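Local atomic coordinates of RNase III inhibitor (Mycobacterium tuberculosis, PDB entry 5M3I), a protein that belongs to the macro domain family, whose members share a compact alpha/beta fold with a mixed sheet packed between helices. Residues A[96-106]-A[131-142]. Numbering follows the deposited sequence.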
loop_
_atom_site.group_PDB
_atom_site.type_symbol
_atom_site.label_atom_id
_atom_site.label_comp_id
_atom_site.label_asym_id
_atom_site.label_seq_id
_atom_site.Cartn_x
_atom_site.Cartn_y
_atom_site.Cartn_z
ATOM N N PRO A 96 -14.044 6.471 -8.101
ATOM C CA PRO A 96 -13.583 5.118 -7.853
ATOM C C PRO A 96 -12.160 4.834 -8.318
ATOM O O PRO A 96 -11.503 5.660 -8.975
ATOM C CB PRO A 96 -14.566 4.241 -8.628
ATOM C CG PRO A 96 -15.389 5.144 -9.465
ATOM C CD PRO A 96 -14.917 6.547 -9.293
ATOM N N SER A 97 -11.699 3.647 -7.967
ATOM C CA SER A 97 -10.387 3.190 -8.344
ATOM C C SER A 97 -10.535 2.571 -9.708
ATOM O O SER A 97 -11.637 2.501 -10.204
ATOM C CB SER A 97 -9.846 2.183 -7.338
ATOM O OG SER A 97 -8.512 1.835 -7.686
ATOM N N LYS A 98 -9.404 2.233 -10.337
ATOM C CA LYS A 98 -9.372 1.543 -11.622
ATOM C C LYS A 98 -8.208 0.611 -11.699
ATOM O O LYS A 98 -7.149 0.835 -11.072
ATOM C CB LYS A 98 -9.261 2.563 -12.745
ATOM C CG LYS A 98 -10.491 3.450 -12.794
ATOM C CD LYS A 98 -10.573 4.282 -14.032
ATOM C CE LYS A 98 -11.981 4.886 -14.161
ATOM N NZ LYS A 98 -11.908 6.007 -15.110
ATOM N N LEU A 99 -8.376 -0.441 -12.475
ATOM C CA LEU A 99 -7.343 -1.451 -12.663
ATOM C C LEU A 99 -6.059 -0.888 -13.216
ATOM O O LEU A 99 -4.964 -1.275 -12.768
ATOM C CB LEU A 99 -7.846 -2.607 -13.535
ATOM C CG LEU A 99 -8.811 -3.539 -12.763
ATOM C CD1 LEU A 99 -9.497 -4.522 -13.699
ATOM C CD2 LEU A 99 -8.131 -4.306 -11.639
ATOM N N ALA A 100 -6.189 0.072 -14.112
ATOM C CA ALA A 100 -5.023 0.795 -14.654
ATOM C C ALA A 100 -4.189 1.513 -13.563
ATOM O O ALA A 100 -2.974 1.592 -13.682
ATOM C CB ALA A 100 -5.452 1.778 -15.716
ATOM N N TYR A 101 -4.843 2.009 -12.510
ATOM C CA TYR A 101 -4.144 2.620 -11.398
ATOM C C TYR A 101 -3.318 1.592 -10.581
ATOM O O TYR A 101 -2.274 1.920 -10.021
ATOM C CB TYR A 101 -5.133 3.310 -10.465
ATOM C CG TYR A 101 -6.021 4.409 -11.057
ATOM C CD1 TYR A 101 -5.808 4.966 -12.337
ATOM C CD2 TYR A 101 -7.038 4.939 -10.274
ATOM C CE1 TYR A 101 -6.642 6.004 -12.815
ATOM C CE2 TYR A 101 -7.873 5.947 -10.738
ATOM C CZ TYR A 101 -7.677 6.477 -11.999
ATOM O OH TYR A 101 -8.521 7.478 -12.347
ATOM N N ILE A 102 -3.851 0.372 -10.499
ATOM C CA ILE A 102 -3.246 -0.697 -9.757
ATOM C C ILE A 102 -2.047 -1.182 -10.576
ATOM O O ILE A 102 -0.953 -1.405 -10.025
ATOM C CB ILE A 102 -4.247 -1.847 -9.441
ATOM C CG1 ILE A 102 -5.500 -1.345 -8.679
ATOM C CG2 ILE A 102 -3.608 -2.971 -8.631
ATOM C CD1 ILE A 102 -5.255 -0.499 -7.468
ATOM N N ASP A 103 -2.245 -1.375 -11.870
ATOM C CA ASP A 103 -1.128 -1.775 -12.774
ATOM C C ASP A 103 0.039 -0.819 -12.657
ATOM O O ASP A 103 1.161 -1.236 -12.508
ATOM C CB ASP A 103 -1.605 -1.863 -14.212
ATOM C CG ASP A 103 -2.612 -2.999 -14.436
ATOM O OD1 ASP A 103 -2.731 -3.898 -13.576
ATOM O OD2 ASP A 103 -3.265 -3.021 -15.510
ATOM N N ALA A 104 -0.254 0.469 -12.688
ATOM C CA ALA A 104 0.794 1.480 -12.700
ATOM C C ALA A 104 1.491 1.555 -11.344
ATOM O O ALA A 104 2.711 1.636 -11.268
ATOM C CB ALA A 104 0.242 2.850 -13.121
ATOM N N GLY A 105 0.722 1.522 -10.276
ATOM C CA GLY A 105 1.300 1.484 -8.942
ATOM C C GLY A 105 2.180 0.267 -8.633
ATOM O O GLY A 105 3.210 0.405 -7.965
ATOM N N LEU A 106 1.789 -0.898 -9.114
ATOM C CA LEU A 106 2.535 -2.107 -8.855
ATOM C C LEU A 106 3.913 -2.017 -9.448
ATOM O O LEU A 106 4.887 -2.470 -8.820
ATOM C CB LEU A 106 1.796 -3.363 -9.377
ATOM C CG LEU A 106 0.568 -3.727 -8.520
ATOM C CD1 LEU A 106 -0.274 -4.781 -9.233
ATOM C CD2 LEU A 106 0.935 -4.249 -7.172
ATOM N N GLY A 131 -12.883 1.355 -3.382
ATOM C CA GLY A 131 -12.639 1.698 -4.776
ATOM C C GLY A 131 -13.489 1.006 -5.822
ATOM O O GLY A 131 -13.431 1.384 -6.985
ATOM N N GLY A 132 -14.254 -0.013 -5.425
ATOM C CA GLY A 132 -15.138 -0.746 -6.314
ATOM C C GLY A 132 -14.523 -1.760 -7.268
ATOM O O GLY A 132 -15.200 -2.182 -8.199
ATOM N N LEU A 133 -13.271 -2.185 -7.072
ATOM C CA LEU A 133 -12.650 -3.208 -7.975
ATOM C C LEU A 133 -12.998 -4.659 -7.557
ATOM O O LEU A 133 -13.367 -4.910 -6.424
ATOM C CB LEU A 133 -11.121 -3.026 -8.017
ATOM C CG LEU A 133 -10.628 -1.620 -8.409
ATOM C CD1 LEU A 133 -9.119 -1.563 -8.436
ATOM C CD2 LEU A 133 -11.189 -1.177 -9.748
ATOM N N ASP A 134 -12.863 -5.593 -8.485
ATOM C CA ASP A 134 -13.067 -7.013 -8.220
ATOM C C ASP A 134 -11.827 -7.643 -7.563
ATOM O O ASP A 134 -10.704 -7.508 -8.086
ATOM C CB ASP A 134 -13.336 -7.711 -9.543
ATOM C CG ASP A 134 -14.062 -9.026 -9.383
ATOM O OD1 ASP A 134 -13.630 -9.865 -8.575
ATOM O OD2 ASP A 134 -15.085 -9.226 -10.080
ATOM N N TRP A 135 -12.012 -8.329 -6.431
ATOM C CA TRP A 135 -10.883 -8.926 -5.684
ATOM C C TRP A 135 -10.033 -9.831 -6.561
ATOM O O TRP A 135 -8.813 -9.738 -6.599
ATOM C CB TRP A 135 -11.371 -9.700 -4.451
ATOM C CG TRP A 135 -10.285 -10.566 -3.719
ATOM C CD1 TRP A 135 -10.409 -11.863 -3.303
ATOM C CD2 TRP A 135 -8.985 -10.150 -3.318
ATOM N NE1 TRP A 135 -9.260 -12.281 -2.687
ATOM C CE2 TRP A 135 -8.369 -11.243 -2.688
ATOM C CE3 TRP A 135 -8.283 -8.949 -3.416
ATOM C CZ2 TRP A 135 -7.081 -11.177 -2.174
ATOM C CZ3 TRP A 135 -7.001 -8.894 -2.931
ATOM C CH2 TRP A 135 -6.419 -10.001 -2.300
ATOM N N GLU A 136 -10.690 -10.727 -7.248
ATOM C CA GLU A 136 -9.993 -11.746 -7.998
ATOM C C GLU A 136 -9.094 -11.088 -9.031
ATOM O O GLU A 136 -8.004 -11.596 -9.320
ATOM C CB GLU A 136 -11.000 -12.709 -8.627
ATOM C CG GLU A 136 -10.376 -13.883 -9.317
ATOM C CD GLU A 136 -11.394 -14.875 -9.831
ATOM O OE1 GLU A 136 -12.585 -14.855 -9.416
ATOM O OE2 GLU A 136 -10.992 -15.688 -10.680
ATOM N N ASP A 137 -9.530 -9.959 -9.596
ATOM C CA ASP A 137 -8.716 -9.227 -10.572
ATOM C C ASP A 137 -7.434 -8.677 -9.937
ATOM O O ASP A 137 -6.364 -8.731 -10.545
ATOM C CB ASP A 137 -9.490 -8.035 -11.162
ATOM C CG ASP A 137 -10.569 -8.445 -12.146
ATOM O OD1 ASP A 137 -10.526 -9.605 -12.649
ATOM O OD2 ASP A 137 -11.419 -7.592 -12.459
ATOM N N VAL A 138 -7.612 -8.042 -8.784
ATOM C CA VAL A 138 -6.545 -7.402 -8.054
ATOM C C VAL A 138 -5.615 -8.465 -7.477
ATOM O O VAL A 138 -4.406 -8.356 -7.626
ATOM C CB VAL A 138 -7.094 -6.547 -6.915
ATOM C CG1 VAL A 138 -5.952 -5.989 -6.053
ATOM C CG2 VAL A 138 -7.936 -5.399 -7.468
ATOM N N GLU A 139 -6.167 -9.543 -6.942
ATOM C CA GLU A 139 -5.353 -10.652 -6.419
ATOM C C GLU A 139 -4.418 -11.242 -7.476
ATOM O O GLU A 139 -3.250 -11.457 -7.201
ATOM C CB GLU A 139 -6.243 -11.734 -5.808
ATOM C CG GLU A 139 -5.524 -12.877 -5.142
ATOM C CD GLU A 139 -6.472 -13.961 -4.660
ATOM O OE1 GLU A 139 -7.114 -14.623 -5.516
ATOM O OE2 GLU A 139 -6.603 -14.133 -3.429
ATOM N N GLN A 140 -4.910 -11.435 -8.697
ATOM C CA GLN A 140 -4.057 -11.873 -9.824
ATOM C C GLN A 140 -2.874 -10.952 -10.020
ATOM O O GLN A 140 -1.753 -11.409 -10.158
ATOM C CB GLN A 140 -4.820 -11.923 -11.135
ATOM C CG GLN A 140 -5.711 -13.132 -11.264
ATOM C CD GLN A 140 -6.753 -12.974 -12.393
ATOM O OE1 GLN A 140 -6.557 -12.169 -13.337
ATOM N NE2 GLN A 140 -7.879 -13.685 -12.272
ATOM N N ARG A 141 -3.142 -9.661 -10.056
ATOM C CA ARG A 141 -2.089 -8.691 -10.309
ATOM C C ARG A 141 -1.093 -8.642 -9.174
ATOM O O ARG A 141 0.108 -8.575 -9.409
ATOM C CB ARG A 141 -2.661 -7.323 -10.579
ATOM C CG ARG A 141 -3.348 -7.251 -11.926
ATOM C CD ARG A 141 -4.318 -6.081 -11.975
ATOM N NE ARG A 141 -4.828 -5.890 -13.325
ATOM C CZ ARG A 141 -5.755 -6.652 -13.901
ATOM N NH1 ARG A 141 -6.306 -7.669 -13.262
ATOM N NH2 ARG A 141 -6.138 -6.394 -15.135
ATOM N N LEU A 142 -1.576 -8.698 -7.964
ATOM C CA LEU A 142 -0.699 -8.704 -6.814
ATOM C C LEU A 142 0.225 -9.906 -6.848
ATOM O O LEU A 142 1.448 -9.743 -6.651
ATOM C CB LEU A 142 -1.475 -8.709 -5.506
ATOM C CG LEU A 142 -2.131 -7.404 -5.091
ATOM C CD1 LEU A 142 -2.999 -7.618 -3.859
ATOM C CD2 LEU A 142 -1.082 -6.364 -4.768
#
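In this macro domain the first turns of helices 99-115 and 135-147 pack side by side, nearly parallel, and the loops leading into them meet through one backbone bond and the side chain of Leu133. The axes of segments 99-106 and 135-142 come within 10.7 Å and are inclined by 16°. At the loop end, Ser97 N donates to Gly131 O at 3.0 Å, in the carbonyl plane and on a lone pair. Next to this bond Leu133 packs against the start of helix 99-115: its CD1 meets Ile102 CG1 tip to tip at 3.6 Å and also touches Ser97 OG, which is hydrogen-bonded to Thr89 O, while CD2 lies against Lys98 CA. Farther along, Arg141 reaches across with its chain extended from CG to NE. Its NE donates to Asp103 OD1 at 2.9 Å in a salt bridge, bent at 132° but using the syn lone pair, with carboxylate and guanidinium nearly coplanar. Arg141 NH1 turns back to Asp137 O (2.9 Å), so two bonds at the guanidinium edge fix its rotation. Leu99 CD2 lies over one face of that group, 3.9 Å above its plane, and also touches Asp137 CB. On the buried side of the helix pair, Leu106 sets CD1 against Arg141 CB and CD2 against Leu142 CD2 (3.8 Å), crossing both side chains at about a right angle. Polar pairing thus borders an apolar seam, which Leu142 continues to Leu126 and to Ile156 of strand 153-156, where the second helix packs on the central sheet.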